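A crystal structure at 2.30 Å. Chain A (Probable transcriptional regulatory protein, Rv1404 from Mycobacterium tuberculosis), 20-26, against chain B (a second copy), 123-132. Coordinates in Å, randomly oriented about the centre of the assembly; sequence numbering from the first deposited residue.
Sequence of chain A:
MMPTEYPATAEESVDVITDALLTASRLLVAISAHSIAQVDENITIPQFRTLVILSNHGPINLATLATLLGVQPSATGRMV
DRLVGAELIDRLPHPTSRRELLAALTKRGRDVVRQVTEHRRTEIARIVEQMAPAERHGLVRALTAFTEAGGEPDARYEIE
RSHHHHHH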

ATOM      1  N   ALA A  20      -5.867 -10.104 -12.251  1.00 20.80           N
ATOM      2  CA  ALA A  20      -6.926  -9.318 -11.621  1.00 20.23           C
ATOM      3  C   ALA A  20      -6.529  -8.857 -10.214  1.00 19.97           C
ATOM      4  O   ALA A  20      -6.827  -7.727  -9.803  1.00 19.50           O
ATOM      5  CB  ALA A  20      -8.209 -10.115 -11.584  1.00 20.28           C
ATOM      6  N   LEU A  21      -5.852  -9.745  -9.489  1.00 19.83           N
ATOM      7  CA  LEU A  21      -5.309  -9.446  -8.168  1.00 19.75           C
ATOM      8  C   LEU A  21      -4.171  -8.425  -8.219  1.00 19.74           C
ATOM      9  O   LEU A  21      -4.046  -7.581  -7.327  1.00 19.46           O
ATOM     10  CB  LEU A  21      -4.845 -10.733  -7.486  1.00 19.90           C
ATOM     11  CG  LEU A  21      -5.933 -11.555  -6.803  1.00 19.44           C
ATOM     12  CD1 LEU A  21      -5.476 -12.969  -6.671  1.00 20.90           C
ATOM     13  CD2 LEU A  21      -6.279 -10.986  -5.455  1.00 20.00           C
ATOM     14  N   LEU A  22      -3.367  -8.493  -9.277  1.00 19.74           N
ATOM     15  CA  LEU A  22      -2.298  -7.528  -9.497  1.00 20.19           C
ATOM     16  C   LEU A  22      -2.827  -6.097  -9.655  1.00 20.69           C
ATOM     17  O   LEU A  22      -2.337  -5.182  -9.000  1.00 21.08           O
ATOM     18  CB  LEU A  22      -1.442  -7.928 -10.693  1.00 19.58           C
ATOM     19  CG  LEU A  22      -0.192  -7.100 -10.974  1.00 20.16           C
ATOM     20  CD1 LEU A  22       0.763  -7.022  -9.758  1.00 21.48           C
ATOM     21  CD2 LEU A  22       0.538  -7.665 -12.188  1.00 20.39           C
ATOM     22  N   THR A  23      -3.831  -5.909 -10.504  1.00 21.06           N
ATOM     23  CA  THR A  23      -4.430  -4.601 -10.661  1.00 21.58           C
ATOM     24  C   THR A  23      -5.092  -4.154  -9.354  1.00 22.38           C
ATOM     25  O   THR A  23      -4.934  -2.995  -8.949  1.00 23.00           O
ATOM     26  CB  THR A  23      -5.421  -4.573 -11.825  1.00 21.79           C
ATOM     27  OG1 THR A  23      -4.794  -5.108 -13.001  1.00 21.85           O
ATOM     28  CG2 THR A  23      -5.852  -3.154 -12.112  1.00 22.11           C
ATOM     29  N   ALA A  24      -5.801  -5.068  -8.681  1.00 22.41           N
ATOM     30  CA  ALA A  24      -6.378  -4.770  -7.363  1.00 22.71           C
ATOM     31  C   ALA A  24      -5.329  -4.319  -6.357  1.00 22.83           C
ATOM     32  O   ALA A  24      -5.595  -3.434  -5.545  1.00 23.12           O
ATOM     33  CB  ALA A  24      -7.149  -5.964  -6.810  1.00 22.90           C
ATOM     34  N   SER A  25      -4.144  -4.924  -6.416  1.00 22.85           N
ATOM     35  CA  SER A  25      -3.054  -4.573  -5.507  1.00 22.97           C
ATOM     36  C   SER A  25      -2.541  -3.145  -5.734  1.00 23.27           C
ATOM     37  O   SER A  25      -2.150  -2.461  -4.777  1.00 23.75           O
ATOM     38  CB  SER A  25      -1.912  -5.581  -5.613  1.00 22.54           C
ATOM     39  OG  SER A  25      -1.193  -5.386  -6.807  1.00 23.05           O
ATOM     40  N   ARG A  26      -2.551  -2.707  -6.996  1.00 23.10           N
ATOM     41  CA  ARG A  26      -2.219  -1.336  -7.353  1.00 22.77           C
ATOM     42  C   ARG A  26      -3.232  -0.336  -6.818  1.00 23.13           C
ATOM     43  O   ARG A  26      -2.862   0.769  -6.409  1.00 23.50           O
ATOM     44  CB  ARG A  26      -2.121  -1.178  -8.863  1.00 22.65           C
ATOM     45  CG  ARG A  26      -0.853  -1.721  -9.432  1.00 21.35           C
ATOM     46  CD  ARG A  26      -0.635  -1.212 -10.822  1.00 19.43           C
ATOM     47  NE  ARG A  26       0.690  -1.569 -11.294  1.00 16.26           N
ATOM     48  CZ  ARG A  26       1.158  -1.266 -12.491  1.00 15.18           C
ATOM     49  NH1 ARG A  26       0.399  -0.598 -13.340  1.00 17.19           N
ATOM     50  NH2 ARG A  26       2.380  -1.639 -12.843  1.00 13.92           N
TER
ATOM     51  N   GLU B 123       4.785 -13.475  -6.549  1.00 28.63           N
ATOM     52  CA  GLU B 123       4.240 -13.822  -5.234  1.00 29.06           C
ATOM     53  C   GLU B 123       2.745 -14.082  -5.272  1.00 28.88           C
ATOM     54  O   GLU B 123       2.254 -14.944  -4.546  1.00 28.91           O
ATOM     55  CB  GLU B 123       4.540 -12.755  -4.171  1.00 29.13           C
ATOM     56  CG  GLU B 123       5.590 -13.180  -3.121  1.00 32.20           C
ATOM     57  CD  GLU B 123       5.178 -14.417  -2.282  1.00 34.35           C
ATOM     58  OE1 GLU B 123       5.890 -15.444  -2.345  1.00 34.84           O
ATOM     59  OE2 GLU B 123       4.158 -14.363  -1.556  1.00 34.66           O
ATOM     60  N   ILE B 124       2.024 -13.331  -6.103  1.00 28.55           N
ATOM     61  CA  ILE B 124       0.580 -13.483  -6.179  1.00 28.42           C
ATOM     62  C   ILE B 124       0.212 -14.842  -6.758  1.00 28.28           C
ATOM     63  O   ILE B 124      -0.590 -15.558  -6.162  1.00 28.72           O
ATOM     64  CB  ILE B 124      -0.112 -12.298  -6.916  1.00 28.62           C
ATOM     65  CG1 ILE B 124      -0.053 -11.044  -6.036  1.00 28.68           C
ATOM     66  CG2 ILE B 124      -1.573 -12.641  -7.280  1.00 28.30           C
ATOM     67  CD1 ILE B 124      -0.539  -9.739  -6.708  1.00 28.64           C
ATOM     68  N   ALA B 125       0.822 -15.207  -7.886  1.00 27.94           N
ATOM     69  CA  ALA B 125       0.543 -16.479  -8.562  1.00 27.71           C
ATOM     70  C   ALA B 125       0.917 -17.702  -7.727  1.00 27.78           C
ATOM     71  O   ALA B 125       0.215 -18.707  -7.754  1.00 27.71           O
ATOM     72  CB  ALA B 125       1.228 -16.526  -9.921  1.00 27.67           C
ATOM     73  N   ARG B 126       2.017 -17.610  -6.982  1.00 27.94           N
ATOM     74  CA  ARG B 126       2.407 -18.654  -6.041  1.00 28.18           C
ATOM     75  C   ARG B 126       1.280 -18.932  -5.044  1.00 28.23           C
ATOM     76  O   ARG B 126       0.980 -20.087  -4.721  1.00 28.32           O
ATOM     77  CB  ARG B 126       3.682 -18.255  -5.298  1.00 28.33           C
ATOM     78  CG  ARG B 126       4.279 -19.362  -4.442  1.00 29.24           C
ATOM     79  CD  ARG B 126       5.288 -18.816  -3.438  1.00 31.83           C
ATOM     80  NE  ARG B 126       4.665 -17.926  -2.450  1.00 33.41           N
ATOM     81  CZ  ARG B 126       4.068 -18.336  -1.332  1.00 34.33           C
ATOM     82  NH1 ARG B 126       3.995 -19.631  -1.042  1.00 35.00           N
ATOM     83  NH2 ARG B 126       3.536 -17.449  -0.501  1.00 34.56           N
ATOM     84  N   ILE B 127       0.660 -17.865  -4.562  1.00 28.22           N
ATOM     85  CA  ILE B 127      -0.461 -17.983  -3.642  1.00 28.39           C
ATOM     86  C   ILE B 127      -1.750 -18.432  -4.355  1.00 28.69           C
ATOM     87  O   ILE B 127      -2.542 -19.187  -3.793  1.00 28.51           O
ATOM     88  CB  ILE B 127      -0.630 -16.683  -2.825  1.00 28.16           C
ATOM     89  CG1 ILE B 127       0.585 -16.523  -1.901  1.00 28.24           C
ATOM     90  CG2 ILE B 127      -1.926 -16.709  -2.020  1.00 28.32           C
ATOM     91  CD1 ILE B 127       0.719 -15.187  -1.214  1.00 27.73           C
ATOM     92  N   VAL B 128      -1.936 -18.001  -5.602  1.00 29.13           N
ATOM     93  CA  VAL B 128      -3.084 -18.426  -6.408  1.00 29.85           C
ATOM     94  C   VAL B 128      -3.038 -19.922  -6.772  1.00 30.64           C
ATOM     95  O   VAL B 128      -4.086 -20.556  -6.910  1.00 30.75           O
ATOM     96  CB  VAL B 128      -3.252 -17.551  -7.678  1.00 29.55           C
ATOM     97  CG1 VAL B 128      -4.388 -18.050  -8.547  1.00 29.07           C
ATOM     98  CG2 VAL B 128      -3.525 -16.113  -7.292  1.00 30.31           C
ATOM     99  N   GLU B 129      -1.838 -20.478  -6.927  1.00 31.58           N
ATOM    100  CA  GLU B 129      -1.679 -21.910  -7.184  1.00 33.00           C
ATOM    101  C   GLU B 129      -2.216 -22.747  -6.023  1.00 33.64           C
ATOM    102  O   GLU B 129      -2.583 -23.909  -6.203  1.00 33.40           O
ATOM    103  CB  GLU B 129      -0.209 -22.262  -7.437  1.00 33.18           C
ATOM    104  CG  GLU B 129       0.341 -21.817  -8.784  1.00 34.57           C
ATOM    105  CD  GLU B 129      -0.076 -22.708  -9.953  1.00 37.42           C
ATOM    106  OE1 GLU B 129      -0.141 -23.955  -9.798  1.00 38.44           O
ATOM    107  OE2 GLU B 129      -0.315 -22.153 -11.049  1.00 38.49           O
ATOM    108  N   GLN B 130      -2.274 -22.132  -4.844  1.00 34.75           N
ATOM    109  CA  GLN B 130      -2.719 -22.787  -3.617  1.00 36.09           C
ATOM    110  C   GLN B 130      -4.233 -22.743  -3.366  1.00 36.59           C
ATOM    111  O   GLN B 130      -4.723 -23.425  -2.470  1.00 36.79           O
ATOM    112  CB  GLN B 130      -1.957 -22.232  -2.409  1.00 35.89           C
ATOM    113  CG  GLN B 130      -0.469 -22.563  -2.432  1.00 36.90           C
ATOM    114  CD  GLN B 130       0.285 -22.024  -1.229  1.00 37.19           C
ATOM    115  OE1 GLN B 130       0.342 -20.808  -1.001  1.00 38.97           O
ATOM    116  NE2 GLN B 130       0.884 -22.929  -0.459  1.00 38.17           N
HETATM  117  N   MSE B 131      -4.974 -21.962  -4.146  1.00 37.24           N
HETATM  118  CA  MSE B 131      -6.437 -22.007  -4.079  1.00 38.93           C
HETATM  119  C   MSE B 131      -6.918 -23.241  -4.838  1.00 36.85           C
HETATM  120  O   MSE B 131      -6.525 -23.439  -5.993  1.00 36.83           O
HETATM  121  CB  MSE B 131      -7.067 -20.754  -4.693  1.00 38.94           C
HETATM  122  CG  MSE B 131      -6.295 -19.465  -4.455  1.00 41.02           C
HETATM  123 SE   MSE B 131      -7.330 -17.869  -4.951  1.00 46.50          SE
HETATM  124  CE  MSE B 131      -5.958 -16.558  -4.879  1.00 43.23           C
ATOM    125  N   ALA B 132      -7.749 -24.067  -4.196  1.00 34.98           N
ATOM    126  CA  ALA B 132      -8.282 -25.279  -4.825  1.00 33.37           C
ATOM    127  C   ALA B 132      -8.941 -24.960  -6.163  1.00 32.07           C
ATOM    128  O   ALA B 132      -9.620 -23.951  -6.284  1.00 32.04           O
ATOM    129  CB  ALA B 132      -9.271 -25.989  -3.897  1.00 33.42           C
TER

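A small, predominantly apolar contact joins the two copies here: one face of a helix in chain A, led by Leu A21, packs against Ile B124, Val B128 and Met B131 of chain B, with no hydrogen bond or salt bridge crossing between the stretches. The helix of residues 20-26 and the helix that includes residues 123-128 run at 129° to each other, closer to antiparallel than to parallel, and their axes come no nearer than 10.5 Å. At that spacing the backbones stay apart and side chains fill the gap; the nearest pair of CA atoms, Leu A22 CA and Ile B124 CA, is 7.4 Å apart. Together the two stretches bury 185 Å², most of it on Leu A21 and Ile B124.

Leu A21 points its CA-to-CB bond toward chain B and meets three residues there. Its CB lies 3.8 Å from Ile B124 CG2, while its CD1 reaches further along chain B, 3.8 Å from Val B128 CG2 and 4.0 Å from the terminal methyl, CE, of Met B131. Ile B124 and Val B128 are four residues apart, about one helical turn, so they present their side chains on the same side of the helix and Leu A21 can touch both. Met B131, a selenomethionine in this crystal, lies beyond them at the end of a type I beta turn from Val B128 to Met B131, in which Met B131 N donates to Val B128 O at 3.2 Å. Its CA-to-CB bond points toward chain A, and with chi2 and chi3 both t the extended side chain brings CE into contact with Leu A21 CD1.

Ile B124 is the counterpart of Leu A21 on the other chain. With chi1 m and chi2 t, its CA-to-CB bond points toward chain A; CD1 lies against the chain A backbone, 4.0 Å from Leu A22 CA, and CG2 packs against Leu A21 CB. The CA-to-CB bond of Leu A22 points sideways to the contact, and its CD1 comes only to 4.3 Å from Ile B124 CD1, a looser approach than those made by Leu A21.

Ser A25, one turn after Leu A21, also points toward chain B, and its OG lies 4.4 Å from Ile B124 CD1. This is a polar atom beside a methyl group, but the hydroxyl is not left unpaired: Ser A25 OG donates to Leu A22 O within its own helix at a very short 2.5 Å. Regular backbone bonding supports the same surface, with Ser A25 N donating to Leu A21 O at 2.8 Å and, in chain B, Val B128 N to Ile B124 O at 2.8 Å.

The charged groups of chain B stay outside the contact. Arg B126 and Glu B123 pair with each other in a salt bridge, Arg B126 NE to Glu B123 OE1 at 2.8 Å, supplemented by a weak hydrogen bond from Arg B126 NH2 to Glu B123 OE2 at 3.3 Å.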